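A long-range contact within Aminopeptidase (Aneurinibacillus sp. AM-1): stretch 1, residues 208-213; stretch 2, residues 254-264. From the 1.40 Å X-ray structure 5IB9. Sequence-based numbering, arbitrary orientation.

Stretch 1, residues 208-213: ATKKPD
Stretch 2 (254-264) VMSKLKTDTEL

Where a β-bridge ends, side chains can go on satisfying polar groups that strand pairing no longer reaches. The aminopeptidase contact between residues 208-213 and 254-264 illustrates the principle, burying 576 Å² in all. The first stretch is the end of a strand, A208 to K210, with phi/psi near -120/130 that tightens to -103/111 at K210, followed by an extended run through K211 (-70/147) and P212 (-66/142) to D213 (-130/26). The second leaves a helix at its start, crosses a loop to T262, and enters a strand at E263 (-70/131) and L264 (-118/132).

The strands run antiparallel, with K210 opposite L264 as a hydrogen-bonded pair, their CA atoms 5.2 Å apart. Both backbone groups of K210 are used: its N donates to L264 O at 2.8 Å, and its O accepts from L264 N at 3.0 Å, with N-H...O angles of 163° and 164°. CA-H...O contacts accompany the pair: T209 CA to L264 O at 3.3 Å and E263 CA to K210 O at 3.4 Å. The side chains of K210 and L264 (m, t; -63°, -178°) share one face of the sheet, CB to CB 4.3 Å.

K211 keeps step with E263 (CA-CA 4.9 Å), but P212 then lies nearest D261 (CA-CA 4.7 Å), skipping T262. P212, C-gamma endo, points its CB toward the second stretch and lies 3.6 Å from D261 C through that atom; its CD packs 4.1 Å from CB of E263 (t, t; 175°, 168°). Proline has no amide hydrogen to offer, so the next backbone donor is D213 N, which reaches T260 O at 2.9 Å. In return T260 N donates to D213 OD1 at 2.9 Å and a nearly straight 173°, so one aspartate supplies both a donor and an acceptor to the backbone of one threonine. D213 chi1 is p (62°), which brings its carboxylate near that loop.

K210 carries its charge to the same place. With chi1 to chi3 all t and chi4 m (-78°), the extended chain passes M255, CE 3.1 Å from M255 O, and sets NZ among three oxygens: L258 O at 3.1 Å and T260 OG1 at 2.9 Å by hydrogen bonds, and D213 OD1 at 3.2 Å by a salt bridge. M255 O is itself taken by L258 N at 3.1 Å. D213 OD1 thus serves both an ammonium and an amide.

The other carboxylate oxygen, D213 OD2, faces K259, whose chi1 to chi3 are m and chi4 t. K259 NZ donates to D213 O at 2.9 Å and, more weakly, to D213 OD2 at 3.1 Å within a salt bridge.

A water joins the two backbones. It donates to K210 O at 2.8 Å and T262 O at 2.5 Å and accepts from T260 OG1 at 2.6 Å. T260 (chi1 p, 55°) therefore uses its hydroxyl both ways, accepting from K210 NZ and donating to the water, while K210 O gains a second donor beside L264 N. Within the loop, T262 OG1 donates to D261 OD1 at 2.7 Å, and D261 OD2 is bonded elsewhere in the structure.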

# COMPACT_ATOMS: atom_id res chain seq x y z
N ALA A 208 6.07 -19.62 -3.85
CA ALA A 208 6.99 -20.71 -4.30
C ALA A 208 6.93 -20.71 -5.81
O ALA A 208 5.89 -20.78 -6.37
CB ALA A 208 6.46 -22.11 -3.74
N THR A 209 8.09 -20.59 -6.44
CA THR A 209 8.11 -20.39 -7.91
C THR A 209 8.85 -21.57 -8.54
O THR A 209 9.98 -21.85 -8.09
CB THR A 209 8.80 -19.08 -8.22
OG1 THR A 209 8.03 -17.98 -7.68
CG2 THR A 209 8.87 -18.92 -9.77
N LYS A 210 8.25 -22.12 -9.56
CA LYS A 210 8.90 -23.08 -10.43
C LYS A 210 9.29 -22.37 -11.75
O LYS A 210 8.45 -21.95 -12.54
CB LYS A 210 7.95 -24.24 -10.73
CG LYS A 210 8.75 -25.43 -11.44
CD LYS A 210 7.82 -26.47 -11.97
CE LYS A 210 8.64 -27.79 -12.39
NZ LYS A 210 9.33 -27.59 -13.70
N LYS A 211 10.58 -22.20 -11.94
CA LYS A 211 11.08 -21.67 -13.19
C LYS A 211 10.90 -22.67 -14.34
O LYS A 211 11.02 -23.80 -14.14
CB LYS A 211 12.56 -21.29 -13.06
CG LYS A 211 12.81 -20.13 -12.13
CD LYS A 211 14.19 -20.16 -11.51
CE LYS A 211 14.75 -18.77 -11.26
NZ LYS A 211 16.18 -18.73 -10.96
N PRO A 212 10.66 -22.20 -15.53
CA PRO A 212 10.51 -23.14 -16.63
C PRO A 212 11.82 -23.86 -16.88
O PRO A 212 12.83 -23.29 -16.71
CB PRO A 212 10.11 -22.27 -17.81
CG PRO A 212 10.38 -20.95 -17.46
CD PRO A 212 10.52 -20.83 -16.01
N ASP A 213 11.71 -25.12 -17.21
CA ASP A 213 12.87 -25.99 -17.40
C ASP A 213 12.86 -26.79 -18.70
O ASP A 213 13.47 -27.78 -18.77
CB ASP A 213 13.08 -26.86 -16.19
CG ASP A 213 11.94 -27.78 -15.93
OD1 ASP A 213 10.90 -27.63 -16.50
OD2 ASP A 213 12.15 -28.66 -15.16
N VAL A 254 2.95 -31.87 -7.32
CA VAL A 254 2.76 -32.56 -8.64
C VAL A 254 3.62 -31.94 -9.72
O VAL A 254 4.29 -32.67 -10.48
CB VAL A 254 1.26 -32.54 -9.05
CG1 VAL A 254 1.09 -32.97 -10.54
CG2 VAL A 254 0.52 -33.52 -8.14
N MET A 255 3.62 -30.59 -9.84
CA MET A 255 4.30 -29.96 -10.94
C MET A 255 5.81 -30.11 -10.71
O MET A 255 6.57 -30.06 -11.72
CB MET A 255 3.96 -28.47 -11.05
CG MET A 255 2.49 -28.34 -11.35
SD MET A 255 2.15 -28.91 -13.05
CE MET A 255 0.43 -28.35 -13.10
N SER A 256 6.25 -30.40 -9.51
CA SER A 256 7.72 -30.55 -9.29
C SER A 256 8.22 -31.81 -10.01
O SER A 256 9.46 -31.94 -10.25
CB SER A 256 8.11 -30.60 -7.83
OG SER A 256 7.79 -31.82 -7.20
N LYS A 257 7.33 -32.74 -10.32
CA LYS A 257 7.68 -33.97 -11.06
C LYS A 257 7.72 -33.85 -12.56
O LYS A 257 7.96 -34.85 -13.24
CB LYS A 257 6.66 -35.07 -10.67
CG LYS A 257 6.31 -35.27 -9.20
CD LYS A 257 7.53 -35.48 -8.31
CE LYS A 257 7.13 -35.78 -6.90
NZ LYS A 257 8.34 -35.96 -6.00
N LEU A 258 7.39 -32.69 -13.12
CA LEU A 258 7.16 -32.48 -14.53
C LEU A 258 7.95 -31.32 -15.17
O LEU A 258 8.26 -30.34 -14.52
CB LEU A 258 5.63 -32.22 -14.81
CG LEU A 258 4.75 -33.31 -14.22
CD1 LEU A 258 3.29 -32.92 -14.09
CD2 LEU A 258 4.84 -34.61 -15.02
N LYS A 259 8.35 -31.47 -16.42
CA LYS A 259 8.95 -30.40 -17.16
C LYS A 259 7.87 -29.42 -17.51
O LYS A 259 6.69 -29.78 -17.79
CB LYS A 259 9.54 -30.97 -18.44
CG LYS A 259 10.59 -32.02 -18.19
CD LYS A 259 11.80 -31.56 -17.37
CE LYS A 259 12.89 -30.85 -18.16
NZ LYS A 259 13.92 -30.23 -17.20
N THR A 260 8.23 -28.12 -17.45
CA THR A 260 7.30 -27.05 -17.76
C THR A 260 7.95 -25.98 -18.60
O THR A 260 9.16 -25.69 -18.45
CB THR A 260 6.75 -26.39 -16.44
OG1 THR A 260 7.88 -25.96 -15.64
CG2 THR A 260 5.81 -27.40 -15.67
N ASP A 261 7.16 -25.31 -19.44
CA ASP A 261 7.67 -24.23 -20.26
C ASP A 261 7.18 -22.87 -19.83
O ASP A 261 7.38 -21.89 -20.51
CB ASP A 261 7.39 -24.48 -21.79
CG ASP A 261 5.91 -24.41 -22.17
OD1 ASP A 261 5.02 -24.10 -21.28
OD2 ASP A 261 5.59 -24.70 -23.36
N THR A 262 6.47 -22.91 -18.72
CA THR A 262 5.77 -21.71 -18.21
C THR A 262 6.09 -21.61 -16.72
O THR A 262 6.00 -22.61 -15.96
CB THR A 262 4.27 -21.95 -18.37
OG1 THR A 262 3.96 -22.10 -19.78
CG2 THR A 262 3.39 -20.79 -17.84
N GLU A 263 6.43 -20.38 -16.27
CA GLU A 263 6.78 -20.12 -14.89
C GLU A 263 5.49 -20.27 -14.06
O GLU A 263 4.47 -19.70 -14.46
CB GLU A 263 7.28 -18.69 -14.78
CG GLU A 263 7.56 -18.35 -13.29
CD GLU A 263 8.35 -17.03 -13.22
OE1 GLU A 263 9.22 -16.69 -14.12
OE2 GLU A 263 8.18 -16.32 -12.21
N LEU A 264 5.59 -21.03 -12.96
CA LEU A 264 4.38 -21.21 -12.11
C LEU A 264 4.71 -20.63 -10.77
O LEU A 264 5.78 -20.90 -10.19
CB LEU A 264 4.11 -22.75 -12.02
CG LEU A 264 3.78 -23.43 -13.30
CD1 LEU A 264 3.49 -24.91 -13.07
CD2 LEU A 264 2.62 -22.86 -13.95
O HOH W 1 7.23 -23.85 -14.23